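Local structure of metallo-beta-lactamase (4ZEJ) at residues V46-S51 with R81-K86; L70-T75 with I93-T98; H138-V143 with E172-Q177; S150-G155 with I194-H199; C157-L162 with I205-H210. The protein is a zinc-dependent class B beta-lactamase that probably hydrolyses beta-lactam antibiotics to substituted beta-amino acids. All coordinates share one frame; numbering follows the deposited sequence.

Contact 1 (V46-S51 with R81-K86)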
# COMPACT_ATOMS: atom_id res chain seq x y z
N VAL A 46 -0.38 6.33 2.88
CA VAL A 46 -0.26 5.32 1.83
C VAL A 46 -0.89 4.04 2.39
O VAL A 46 -0.32 3.39 3.28
CB VAL A 46 1.21 5.07 1.38
CG1 VAL A 46 1.26 4.04 0.26
CG2 VAL A 46 1.87 6.38 0.93
N ASP A 47 -2.08 3.73 1.87
CA ASP A 47 -2.97 2.65 2.31
C ASP A 47 -3.57 2.86 3.70
O ASP A 47 -2.90 3.27 4.64
CB ASP A 47 -2.30 1.28 2.20
CG ASP A 47 -2.12 0.85 0.75
OD1 ASP A 47 -3.00 1.17 -0.08
OD2 ASP A 47 -1.14 0.14 0.46
N THR A 48 -4.86 2.58 3.82
CA THR A 48 -5.55 2.77 5.07
C THR A 48 -5.27 1.58 5.99
O THR A 48 -4.92 0.49 5.52
CB THR A 48 -7.07 2.93 4.92
OG1 THR A 48 -7.70 1.68 4.61
CG2 THR A 48 -7.42 3.97 3.87
N PRO A 49 -5.45 1.79 7.30
CA PRO A 49 -5.56 0.64 8.19
C PRO A 49 -6.75 -0.23 7.82
O PRO A 49 -7.60 0.16 7.02
CB PRO A 49 -5.75 1.28 9.57
CG PRO A 49 -5.08 2.60 9.44
CD PRO A 49 -5.43 3.05 8.06
N TRP A 50 -6.82 -1.40 8.44
CA TRP A 50 -7.77 -2.44 8.06
C TRP A 50 -9.10 -2.33 8.80
O TRP A 50 -9.88 -3.26 8.75
CB TRP A 50 -7.11 -3.80 8.30
CG TRP A 50 -7.56 -4.94 7.43
CD1 TRP A 50 -8.77 -5.09 6.77
CD2 TRP A 50 -6.82 -6.12 7.17
NE1 TRP A 50 -8.79 -6.29 6.10
CE2 TRP A 50 -7.61 -6.95 6.33
CE3 TRP A 50 -5.55 -6.58 7.56
CZ2 TRP A 50 -7.18 -8.19 5.89
CZ3 TRP A 50 -5.12 -7.81 7.12
CH2 TRP A 50 -5.93 -8.60 6.28
N SER A 51 -9.35 -1.21 9.48
CA SER A 51 -10.64 -0.97 10.14
C SER A 51 -10.88 0.52 10.36
O SER A 51 -9.95 1.33 10.33
CB SER A 51 -10.68 -1.64 11.51
OG SER A 51 -9.82 -0.98 12.43
N ARG A 81 -6.19 -2.52 2.10
CA ARG A 81 -5.71 -1.25 1.55
C ARG A 81 -6.72 -0.08 1.61
O ARG A 81 -6.33 1.09 1.54
CB ARG A 81 -5.36 -1.43 0.07
CG ARG A 81 -4.49 -2.61 -0.32
CD ARG A 81 -3.06 -2.47 0.17
NE ARG A 81 -2.82 -3.28 1.34
CZ ARG A 81 -1.81 -3.14 2.19
NH1 ARG A 81 -0.88 -2.18 2.07
NH2 ARG A 81 -1.72 -3.99 3.20
N THR A 82 -8.01 -0.42 1.63
CA THR A 82 -9.11 0.51 1.38
C THR A 82 -10.18 0.56 2.49
O THR A 82 -11.10 1.36 2.38
CB THR A 82 -9.85 0.12 0.08
OG1 THR A 82 -10.36 -1.21 0.20
CG2 THR A 82 -8.94 0.26 -1.12
N ALA A 83 -10.06 -0.25 3.55
CA ALA A 83 -11.10 -0.32 4.60
C ALA A 83 -11.52 1.06 5.14
O ALA A 83 -12.70 1.28 5.43
CB ALA A 83 -10.65 -1.20 5.76
N GLY A 84 -10.57 1.96 5.29
CA GLY A 84 -10.83 3.29 5.84
C GLY A 84 -11.26 4.38 4.88
O GLY A 84 -11.45 5.53 5.31
N ILE A 85 -11.43 4.07 3.60
CA ILE A 85 -11.81 5.09 2.61
C ILE A 85 -13.15 5.76 2.96
O ILE A 85 -13.26 6.99 2.86
CB ILE A 85 -11.83 4.53 1.15
CG1 ILE A 85 -10.38 4.34 0.67
CG2 ILE A 85 -12.58 5.46 0.21
CD1 ILE A 85 -10.24 3.78 -0.73
N LYS A 86 -14.16 4.98 3.32
CA LYS A 86 -15.46 5.55 3.69
C LYS A 86 -15.34 6.51 4.88
O LYS A 86 -15.87 7.64 4.83
CB LYS A 86 -16.47 4.43 3.98
CG LYS A 86 -17.82 4.93 4.46
CD LYS A 86 -18.81 3.80 4.50
CE LYS A 86 -20.10 4.24 5.15
NZ LYS A 86 -20.76 5.35 4.40
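Just behind the zinc-binding HxHxD motif (H76, H78, D80) of the metallo-beta-lactamase fold, R81 to G84 pack against D47 and T48 in the loop that leaves strand 42-46. R81 bends at chi2 and chi3 and turns its NH1 back to D47 OD2, 2.8 Å away, in a salt bridge. The carboxylate oxygen lies in the guanidinium plane, yet NH1 meets it from above the carboxylate, because the two groups stand 84° apart. OD2 is also hydrogen-bonded to T75 OG1, and NH1 to N33 O, so both charged ends are gripped twice; this fixes R81 beside the zinc ligands D80 and H76. Next along, T48 N donates to R81 O at 3.1 Å, a nearly straight bond. The T48 hydroxyl does two jobs. It sits between the backbone N and the carbonyl carbon (chi1 74°), where OG1 accepts from G84 N at 3.0 Å and donates to P49 O at 2.9 Å, tying its own loop to the type I turn T82-I85. Beyond this polar core the methyl of A83 packs on the loop just before helix 52-64, with CB 3.6 Å from W50 C and P49 O equally near.

Contact 2 (L70-T75 with I93-T98)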
# COMPACT_ATOMS: atom_id res chain seq x y z
N LEU A 70 -3.11 15.78 3.92
CA LEU A 70 -3.48 16.05 2.53
C LEU A 70 -4.31 14.93 1.88
O LEU A 70 -4.89 15.14 0.82
CB LEU A 70 -2.22 16.31 1.70
CG LEU A 70 -1.40 17.54 2.08
CD1 LEU A 70 -0.22 17.67 1.13
CD2 LEU A 70 -2.25 18.79 2.08
N GLY A 71 -4.35 13.76 2.51
CA GLY A 71 -5.19 12.67 2.01
C GLY A 71 -4.53 11.30 2.09
O GLY A 71 -3.51 11.14 2.75
N SER A 72 -5.17 10.33 1.43
CA SER A 72 -4.70 8.95 1.37
C SER A 72 -4.69 8.45 -0.06
O SER A 72 -5.48 8.91 -0.88
CB SER A 72 -5.60 8.03 2.20
OG SER A 72 -6.88 7.87 1.60
N VAL A 73 -3.82 7.48 -0.35
CA VAL A 73 -3.88 6.72 -1.60
C VAL A 73 -3.90 5.24 -1.26
O VAL A 73 -3.23 4.83 -0.31
CB VAL A 73 -2.73 7.05 -2.57
CG1 VAL A 73 -1.36 6.62 -2.01
CG2 VAL A 73 -2.96 6.40 -3.92
N SER A 74 -4.69 4.46 -2.01
CA SER A 74 -4.75 3.00 -1.83
C SER A 74 -4.10 2.31 -3.04
O SER A 74 -4.27 2.76 -4.18
CB SER A 74 -6.18 2.52 -1.64
OG SER A 74 -6.73 3.03 -0.43
N THR A 75 -3.35 1.24 -2.78
CA THR A 75 -2.48 0.62 -3.79
C THR A 75 -3.08 -0.61 -4.48
O THR A 75 -2.54 -1.07 -5.48
CB THR A 75 -1.10 0.27 -3.20
OG1 THR A 75 -1.25 -0.62 -2.10
CG2 THR A 75 -0.38 1.55 -2.74
N ILE A 93 -11.68 14.05 4.32
CA ILE A 93 -10.27 13.84 4.03
C ILE A 93 -10.17 13.23 2.64
O ILE A 93 -10.77 12.19 2.39
CB ILE A 93 -9.61 12.91 5.08
CG1 ILE A 93 -9.63 13.57 6.46
CG2 ILE A 93 -8.18 12.57 4.67
CD1 ILE A 93 -9.44 12.61 7.62
N SER A 94 -9.42 13.87 1.74
CA SER A 94 -9.32 13.43 0.34
C SER A 94 -8.76 12.01 0.21
O SER A 94 -7.73 11.69 0.78
CB SER A 94 -8.43 14.38 -0.47
OG SER A 94 -8.93 15.71 -0.44
N THR A 95 -9.44 11.17 -0.57
CA THR A 95 -8.99 9.82 -0.84
C THR A 95 -8.73 9.67 -2.32
O THR A 95 -9.44 10.27 -3.15
CB THR A 95 -10.04 8.79 -0.41
OG1 THR A 95 -11.29 9.12 -1.03
CG2 THR A 95 -10.22 8.78 1.12
N TYR A 96 -7.69 8.89 -2.65
CA TYR A 96 -7.22 8.69 -4.02
C TYR A 96 -7.06 7.20 -4.30
O TYR A 96 -6.64 6.43 -3.42
CB TYR A 96 -5.86 9.35 -4.25
CG TYR A 96 -5.86 10.84 -4.16
CD1 TYR A 96 -5.71 11.49 -2.94
CD2 TYR A 96 -6.02 11.62 -5.31
CE1 TYR A 96 -5.73 12.87 -2.85
CE2 TYR A 96 -6.04 13.00 -5.23
CZ TYR A 96 -5.89 13.62 -4.00
OH TYR A 96 -5.90 14.99 -3.93
N ALA A 97 -7.37 6.82 -5.52
CA ALA A 97 -7.09 5.50 -6.04
C ALA A 97 -7.05 5.58 -7.55
O ALA A 97 -7.56 6.55 -8.14
CB ALA A 97 -8.15 4.51 -5.59
N THR A 98 -6.49 4.57 -8.20
CA THR A 98 -6.44 4.55 -9.67
C THR A 98 -7.82 4.26 -10.26
O THR A 98 -8.72 3.78 -9.56
CB THR A 98 -5.50 3.48 -10.23
OG1 THR A 98 -5.96 2.18 -9.83
CG2 THR A 98 -4.06 3.71 -9.75
O HOH W 1 -7.18 5.98 -0.49
O HOH W 2 -5.21 2.45 -6.70
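The Y96 ring turns an edge, not a face, to the neighbouring strand: S72 O lies in the ring plane, 3.3 Å from CD1, and L70 O comes near the same plane further along, beside CE1. Y115 of strand 115-117 is the ring's aromatic neighbour, the two planes meeting at about 25°. The ring gets its place from chi1 of -65°, which sets CG beside the residue's own backbone N; that N donates to the very S72 O that the ring edge touches, at 2.8 Å and with a clearly bent angle of 131°. Two more bonds complete the parallel pairing of strands 68-73 and 95-98: S72 N to S94 O at 3.0 Å, and S74 N to Y96 O at 3.1 Å. V73 CA comes within 3.3 Å of the same Y96 O in a CA-H...O contact, while the V73 and Y96 side chains cross at about a right angle, V73 CG2 near Y96 CB. On the other face S72 OG rests on T95 CG2, 3.5 Å away, and both residues pack on L88 of helix 85-90, which lies in the beta-alpha-beta crossover joining these strands.

Past V73 the strands separate, and water takes over. Water 1 donates to S74 OG and to Y96 O, and is hydrogen-bonded to S72 OG; S74 OG is also bonded to R81 O. Water 2 links S74 O to T98 N. The buried serine hydroxyls are therefore satisfied by ordered water and backbone rather than by each other, and Y96 O serves two hydrogen-bond donors, S74 N and water 1, next to the point where strand 68-73 leads into the zinc-binding loop.

Contact 3 (H138-V143 with E172-Q177). With ZN (zinc ion), chain D.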
# COMPACT_ATOMS: atom_id res chain seq x y z
N HIS A 138 -0.25 -9.44 -7.88
CA HIS A 138 -1.20 -9.80 -6.84
C HIS A 138 -2.65 -9.63 -7.32
O HIS A 138 -3.51 -10.48 -7.06
CB HIS A 138 -0.94 -8.97 -5.58
CG HIS A 138 -1.97 -9.15 -4.53
ND1 HIS A 138 -2.07 -10.31 -3.81
CD2 HIS A 138 -2.95 -8.33 -4.09
CE1 HIS A 138 -3.08 -10.21 -2.97
NE2 HIS A 138 -3.63 -9.03 -3.13
N THR A 139 -2.90 -8.49 -7.97
CA THR A 139 -4.16 -8.23 -8.67
C THR A 139 -3.85 -7.49 -9.96
O THR A 139 -2.71 -7.05 -10.19
CB THR A 139 -5.11 -7.34 -7.85
OG1 THR A 139 -4.43 -6.12 -7.51
CG2 THR A 139 -5.60 -8.05 -6.58
N ILE A 140 -4.88 -7.32 -10.79
CA ILE A 140 -4.73 -6.55 -12.01
C ILE A 140 -4.48 -5.07 -11.75
O ILE A 140 -3.83 -4.41 -12.57
CB ILE A 140 -5.95 -6.74 -12.97
CG1 ILE A 140 -5.63 -6.27 -14.40
CG2 ILE A 140 -7.18 -6.03 -12.46
CD1 ILE A 140 -4.39 -6.89 -15.03
N ASP A 141 -4.98 -4.54 -10.63
CA ASP A 141 -4.90 -3.09 -10.36
C ASP A 141 -3.69 -2.65 -9.51
O ASP A 141 -3.48 -1.45 -9.33
CB ASP A 141 -6.19 -2.57 -9.73
CG ASP A 141 -6.46 -3.14 -8.36
OD1 ASP A 141 -6.95 -2.40 -7.47
OD2 ASP A 141 -6.19 -4.35 -8.16
N ASN A 142 -2.90 -3.59 -9.00
CA ASN A 142 -1.84 -3.22 -8.05
C ASN A 142 -0.84 -2.17 -8.55
O ASN A 142 -0.37 -2.25 -9.67
CB ASN A 142 -1.14 -4.45 -7.41
CG ASN A 142 -0.49 -5.42 -8.40
OD1 ASN A 142 -0.30 -6.58 -8.03
ND2 ASN A 142 -0.11 -5.00 -9.60
N VAL A 143 -0.56 -1.17 -7.71
CA VAL A 143 0.42 -0.14 -8.02
C VAL A 143 1.42 -0.06 -6.88
O VAL A 143 1.13 -0.47 -5.74
CB VAL A 143 -0.21 1.25 -8.27
CG1 VAL A 143 -1.11 1.20 -9.50
CG2 VAL A 143 -1.01 1.74 -7.06
N GLU A 172 -7.01 -13.85 -7.34
CA GLU A 172 -7.13 -12.81 -8.36
C GLU A 172 -5.78 -12.45 -9.01
O GLU A 172 -5.67 -11.46 -9.73
CB GLU A 172 -7.82 -11.59 -7.74
CG GLU A 172 -9.26 -11.89 -7.35
CD GLU A 172 -9.84 -11.02 -6.24
OE1 GLU A 172 -9.51 -9.82 -6.19
OE2 GLU A 172 -10.66 -11.54 -5.44
N ALA A 173 -4.77 -13.30 -8.81
CA ALA A 173 -3.41 -12.99 -9.25
C ALA A 173 -3.16 -13.35 -10.72
O ALA A 173 -3.84 -14.19 -11.31
CB ALA A 173 -2.40 -13.68 -8.35
N HIS A 174 -2.18 -12.67 -11.29
CA HIS A 174 -1.71 -12.90 -12.64
C HIS A 174 -0.28 -13.42 -12.50
O HIS A 174 0.69 -12.67 -12.65
CB HIS A 174 -1.79 -11.60 -13.44
CG HIS A 174 -3.19 -11.14 -13.68
ND1 HIS A 174 -3.73 -11.01 -14.94
CD2 HIS A 174 -4.18 -10.79 -12.82
CE1 HIS A 174 -4.98 -10.60 -14.85
NE2 HIS A 174 -5.28 -10.45 -13.58
N ILE A 175 -0.17 -14.71 -12.20
CA ILE A 175 1.09 -15.32 -11.76
C ILE A 175 2.17 -15.29 -12.85
O ILE A 175 3.31 -14.96 -12.55
CB ILE A 175 0.87 -16.75 -11.20
CG1 ILE A 175 0.08 -16.68 -9.88
CG2 ILE A 175 2.19 -17.45 -10.95
CD1 ILE A 175 -0.58 -17.98 -9.48
N ASP A 176 1.81 -15.60 -14.10
CA ASP A 176 2.81 -15.52 -15.19
C ASP A 176 3.32 -14.10 -15.42
O ASP A 176 4.54 -13.88 -15.53
CB ASP A 176 2.26 -16.10 -16.49
CG ASP A 176 2.10 -17.61 -16.42
OD1 ASP A 176 3.00 -18.30 -15.90
OD2 ASP A 176 1.08 -18.11 -16.91
N GLN A 177 2.40 -13.13 -15.43
CA GLN A 177 2.76 -11.73 -15.58
C GLN A 177 3.56 -11.17 -14.39
O GLN A 177 4.39 -10.28 -14.56
CB GLN A 177 1.49 -10.90 -15.82
CG GLN A 177 1.68 -9.40 -16.08
CD GLN A 177 2.71 -9.04 -17.14
OE1 GLN A 177 2.70 -9.58 -18.27
NE2 GLN A 177 3.59 -8.09 -16.80
ZN ZN D . -5.09 -8.02 -2.03
O HOH W 3 -5.03 -12.36 -5.61
O HOH W 4 -5.67 -10.22 -0.96
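H138 and A173 bring two loops together at the three-histidine zinc site of the metallo-beta-lactamase fold, and their backbones form the close part of the contact. H138 O lies 3.3 Å from A173 CA, a CA-H...O contact, and no direct hydrogen bond crosses between the segments. Water 3 makes the polar link instead: it donates to H138 O at 2.8 Å and accepts from E172 N at 3.0 Å, and it also sits over one face of the H138 ring, toward the rim. The ring itself points away from 172-177. With CG anti to the backbone N (chi1 173°), it carries NE2 to the zinc ion at 2.1 Å, where H76 and H78 bind as well; water 4 is a longer ligand at 2.5 Å, lying in the ring plane. E172 belongs to the second shell, since its OE1 is hydrogen-bonded to H78 NE2. The loop after H138 is braced from within: T139 OG1 donates to D141 OD2 at 2.6 Å, a short bond, and T139 N donates to N142 OD1 from above the amide plane. D141 is held in turn by T101.

The outer side is much looser. Here the exposed pair I140 and H174 cross obliquely, with a single CH-pi contact between them. I140 CG1 runs anti to the backbone N, and its CD1 is laid over one face of the H174 imidazole, 4.0 Å from the ring centroid and displaced toward the rim, where CE1 is the nearest ring atom.

Contact 4 (S150-G155 with I194-H199). With ZN (zinc ion), chain C.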
# COMPACT_ATOMS: atom_id res chain seq x y z
N SER A 150 13.06 9.95 -0.16
CA SER A 150 13.45 8.96 0.85
C SER A 150 14.11 7.70 0.27
O SER A 150 14.68 6.91 1.03
CB SER A 150 12.21 8.54 1.64
OG SER A 150 11.58 9.68 2.19
N LYS A 151 14.03 7.51 -1.04
CA LYS A 151 14.53 6.30 -1.70
C LYS A 151 13.84 5.05 -1.16
O LYS A 151 14.47 3.99 -1.02
CB LYS A 151 16.06 6.18 -1.58
CG LYS A 151 16.84 7.46 -1.88
CD LYS A 151 16.64 7.91 -3.32
CE LYS A 151 17.33 9.24 -3.59
NZ LYS A 151 16.74 9.89 -4.79
N ILE A 152 12.55 5.19 -0.88
CA ILE A 152 11.71 4.09 -0.42
C ILE A 152 10.75 3.73 -1.54
O ILE A 152 10.09 4.61 -2.11
CB ILE A 152 10.92 4.46 0.85
CG1 ILE A 152 11.89 4.62 2.04
CG2 ILE A 152 9.81 3.44 1.14
CD1 ILE A 152 11.25 5.25 3.26
N LEU A 153 10.65 2.44 -1.83
CA LEU A 153 9.58 1.91 -2.65
C LEU A 153 8.60 1.18 -1.74
O LEU A 153 8.96 0.21 -1.09
CB LEU A 153 10.14 0.95 -3.70
CG LEU A 153 9.12 0.40 -4.69
CD1 LEU A 153 8.59 1.50 -5.59
CD2 LEU A 153 9.76 -0.74 -5.49
N PHE A 154 7.38 1.69 -1.69
CA PHE A 154 6.29 0.99 -1.03
C PHE A 154 5.66 0.05 -2.06
O PHE A 154 4.99 0.48 -2.99
CB PHE A 154 5.26 1.96 -0.48
CG PHE A 154 4.16 1.28 0.27
CD1 PHE A 154 4.33 0.92 1.60
CD2 PHE A 154 2.98 0.95 -0.39
CE1 PHE A 154 3.32 0.26 2.28
CE2 PHE A 154 1.98 0.29 0.29
CZ PHE A 154 2.14 -0.06 1.62
N GLY A 155 5.89 -1.25 -1.87
CA GLY A 155 5.44 -2.26 -2.83
C GLY A 155 3.99 -2.67 -2.68
O GLY A 155 3.40 -3.19 -3.63
N ILE A 194 15.11 1.03 0.46
CA ILE A 194 14.18 0.34 1.33
C ILE A 194 12.97 -0.03 0.49
O ILE A 194 12.47 0.80 -0.28
CB ILE A 194 13.75 1.22 2.53
CG1 ILE A 194 14.96 1.56 3.41
CG2 ILE A 194 12.62 0.56 3.33
CD1 ILE A 194 14.71 2.62 4.48
N VAL A 195 12.53 -1.27 0.63
CA VAL A 195 11.29 -1.73 0.04
C VAL A 195 10.37 -2.22 1.15
O VAL A 195 10.78 -3.00 2.02
CB VAL A 195 11.53 -2.87 -0.98
CG1 VAL A 195 10.21 -3.39 -1.50
CG2 VAL A 195 12.42 -2.36 -2.12
N ILE A 196 9.13 -1.76 1.10
CA ILE A 196 8.12 -2.08 2.10
C ILE A 196 7.03 -2.97 1.48
O ILE A 196 6.35 -2.56 0.53
CB ILE A 196 7.57 -0.77 2.74
CG1 ILE A 196 8.78 -0.00 3.34
CG2 ILE A 196 6.48 -1.08 3.77
CD1 ILE A 196 8.50 1.24 4.10
N PRO A 197 6.86 -4.20 2.01
CA PRO A 197 5.78 -5.07 1.54
C PRO A 197 4.45 -4.71 2.21
O PRO A 197 4.43 -4.07 3.25
CB PRO A 197 6.24 -6.46 1.99
CG PRO A 197 6.96 -6.20 3.27
CD PRO A 197 7.63 -4.85 3.09
N GLY A 198 3.35 -5.16 1.60
CA GLY A 198 2.02 -5.00 2.17
C GLY A 198 1.87 -5.75 3.49
O GLY A 198 1.11 -5.33 4.34
N HIS A 199 2.59 -6.85 3.64
CA HIS A 199 2.53 -7.69 4.83
C HIS A 199 3.92 -8.17 5.19
O HIS A 199 4.66 -8.61 4.33
CB HIS A 199 1.65 -8.91 4.56
CG HIS A 199 0.28 -8.57 4.08
ND1 HIS A 199 -0.73 -8.19 4.94
CD2 HIS A 199 -0.23 -8.50 2.83
CE1 HIS A 199 -1.82 -7.93 4.24
NE2 HIS A 199 -1.54 -8.12 2.96
ZN ZN C . -2.55 -7.26 1.25
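I196 is the side chain on which I152 and F154 meet. Its CG2 touches the F154 ring at CD1, 3.7 Å away, with CE1 equally near, and its CD1 reaches I152 CG2 at 3.9 Å. The I152 and I194 side chains run alongside each other in the same direction, with I152 CG1 3.9 Å from I194 CB. F154 has CG anti to its backbone N (chi1 -177°), which swings the ring over toward the next strand until I196 O lies above one face near the rim. On the reverse face L153 CB and V195 CG2 meet more loosely, at 4.3 Å.

Parallel backbone pairing sets these positions. L153 N donates to I194 O at 2.9 Å, I196 N to L153 O at 3.0 Å and G155 N to I196 O at 2.8 Å; at the start I194 N to K151 O is weak. K151 and I152, both facing L147, form a G1 beta bulge where the strand begins. At the far end the chain runs through P197 and G198 to H199, whose NE2 binds the second zinc together with D80 and C157, while ND1 is hydrogen-bonded to S31 O.

The two strands belong to a beta-alpha-beta unit with helix 175-188 between them, and 194-197 is the outermost strand of its sheet. The I152, F154 and I196 face packs on I15, L17 and L35 of the other sheet; the L153 and V195 face meets Y189 and V159.

Contact 5 (C157-L162 with I205-H210). With ZN (zinc ion), chain C.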
# COMPACT_ATOMS: atom_id res chain seq x y z
N CYS A 157 0.98 -5.12 -1.66
CA CYS A 157 0.84 -6.56 -1.69
C CYS A 157 1.41 -7.18 -2.98
O CYS A 157 1.51 -8.40 -3.11
CB CYS A 157 -0.61 -6.93 -1.40
SG CYS A 157 -1.13 -6.05 0.10
N PHE A 158 1.80 -6.32 -3.92
CA PHE A 158 2.62 -6.71 -5.07
C PHE A 158 4.01 -7.27 -4.68
O PHE A 158 4.62 -8.02 -5.44
CB PHE A 158 2.77 -5.49 -6.00
CG PHE A 158 3.62 -5.72 -7.21
CD1 PHE A 158 4.93 -5.25 -7.26
CD2 PHE A 158 3.12 -6.39 -8.31
CE1 PHE A 158 5.71 -5.45 -8.38
CE2 PHE A 158 3.90 -6.60 -9.45
CZ PHE A 158 5.19 -6.13 -9.48
N VAL A 159 4.51 -6.86 -3.51
CA VAL A 159 5.79 -7.31 -2.99
C VAL A 159 5.61 -8.14 -1.73
O VAL A 159 4.94 -7.70 -0.78
CB VAL A 159 6.71 -6.09 -2.70
CG1 VAL A 159 8.04 -6.54 -2.11
CG2 VAL A 159 6.93 -5.30 -3.98
N ARG A 160 6.23 -9.32 -1.71
CA ARG A 160 6.22 -10.22 -0.57
C ARG A 160 7.46 -10.03 0.30
O ARG A 160 8.54 -9.66 -0.19
CB ARG A 160 6.15 -11.68 -1.05
CG ARG A 160 4.99 -11.97 -1.99
CD ARG A 160 3.65 -11.91 -1.29
NE ARG A 160 3.55 -13.02 -0.33
CZ ARG A 160 2.63 -13.13 0.61
NH1 ARG A 160 1.66 -12.21 0.76
NH2 ARG A 160 2.67 -14.19 1.39
N SER A 161 7.29 -10.31 1.60
CA SER A 161 8.41 -10.30 2.54
C SER A 161 9.38 -11.46 2.25
O SER A 161 9.00 -12.44 1.63
CB SER A 161 7.91 -10.43 3.98
OG SER A 161 7.18 -11.64 4.15
N LEU A 162 10.61 -11.34 2.74
CA LEU A 162 11.65 -12.36 2.50
C LEU A 162 11.33 -13.70 3.15
O LEU A 162 11.71 -14.76 2.63
CB LEU A 162 13.04 -11.90 2.94
CG LEU A 162 13.72 -10.78 2.16
CD1 LEU A 162 15.09 -10.52 2.76
CD2 LEU A 162 13.84 -11.07 0.68
N ILE A 205 15.93 -4.00 -1.78
CA ILE A 205 15.45 -4.43 -3.09
C ILE A 205 15.37 -5.97 -3.21
O ILE A 205 14.65 -6.47 -4.07
CB ILE A 205 16.24 -3.73 -4.23
CG1 ILE A 205 15.33 -3.43 -5.43
CG2 ILE A 205 17.49 -4.51 -4.61
CD1 ILE A 205 15.94 -2.50 -6.45
N ALA A 206 16.07 -6.70 -2.33
CA ALA A 206 15.93 -8.16 -2.23
C ALA A 206 14.49 -8.66 -2.19
O ALA A 206 14.19 -9.72 -2.73
CB ALA A 206 16.69 -8.70 -1.03
N LEU A 207 13.58 -7.89 -1.57
CA LEU A 207 12.17 -8.29 -1.53
C LEU A 207 11.59 -8.43 -2.94
O LEU A 207 10.81 -9.35 -3.19
CB LEU A 207 11.32 -7.33 -0.70
CG LEU A 207 11.31 -7.62 0.79
CD1 LEU A 207 12.64 -7.32 1.41
CD2 LEU A 207 10.21 -6.80 1.47
N LEU A 208 11.94 -7.53 -3.84
CA LEU A 208 11.48 -7.63 -5.24
C LEU A 208 12.08 -8.84 -5.97
O LEU A 208 11.38 -9.51 -6.73
CB LEU A 208 11.75 -6.34 -6.03
CG LEU A 208 10.66 -5.28 -6.02
CD1 LEU A 208 11.21 -3.99 -6.62
CD2 LEU A 208 9.47 -5.77 -6.85
N LYS A 209 13.35 -9.14 -5.71
CA LYS A 209 14.00 -10.32 -6.31
C LYS A 209 13.36 -11.63 -5.81
O LYS A 209 13.17 -12.57 -6.58
CB LYS A 209 15.50 -10.33 -6.05
CG LYS A 209 16.13 -9.00 -6.47
CD LYS A 209 17.59 -9.06 -6.69
CE LYS A 209 17.92 -9.60 -8.06
NZ LYS A 209 19.38 -9.71 -8.15
N HIS A 210 13.06 -11.69 -4.52
CA HIS A 210 12.38 -12.84 -3.93
C HIS A 210 10.97 -12.99 -4.51
O HIS A 210 10.54 -14.10 -4.86
CB HIS A 210 12.33 -12.72 -2.41
CG HIS A 210 11.61 -13.84 -1.73
ND1 HIS A 210 11.92 -15.16 -1.92
CD2 HIS A 210 10.61 -13.82 -0.80
CE1 HIS A 210 11.13 -15.92 -1.18
NE2 HIS A 210 10.32 -15.12 -0.49
ZN ZN C . -2.55 -7.26 1.25
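L207 is the main bump of helix 206-218, and the loop 157-162, which carries the zinc ligand C157, curls around it. R160 O presses on L207 CG at 3.6 Å, V159 CG1 on L207 CB at 3.7 Å, and L162 CG on L207 CD1, also at 3.7 Å, so the leucine is covered from three sides. From the next residue of the helix, L208 CD2 fits between V159 CG2 (3.9 Å) and F158 CE1 (4.1 Å). With CG1 anti to the backbone N (chi1 179°), V159 sends one methyl to each leucine, crossing both at about a right angle. At the other end L162 is the bump: its CD2 drops into the hollow between A206 O and H210 CB, 3.8 Å from the latter. The H210 ring meets the loop by its edge, CD2 lying 3.2 Å from S161 O, while its NE2 is hydrogen-bonded to S164 O.

C157 takes no part in this packing; its SG binds the zinc at 2.2 Å, with D80 and H199. Around the contact, F158 stacks on W178 of helix 175-188, L208 leans on L186 of that helix, and V159 and L207 rest on V195 and P197 of strand 194-197.

From the N terminus, contact 1 closes the loop from 46-51 to 81-86, and contact 2, opening inside it at 70-75 and ending at 93-98, crosses it; the two touch directly, D47 N lying 2.7 Å from V73 O. Both are complete before contact 3 opens at 138. Contacts 3, 4 and 5 then open in turn at 138, 150 and 157 and close in the same order at 177, 199 and 210, so each crosses the other two. Contacts 1 and 2 tie the first sheet to its helices; contact 4 pairs two strands of the second sheet and contact 5 joins its zinc loop to helix 206-218. The zinc sites lie between: contact 3 supplies one ligand of one ion, contacts 4 and 5 one each of the other.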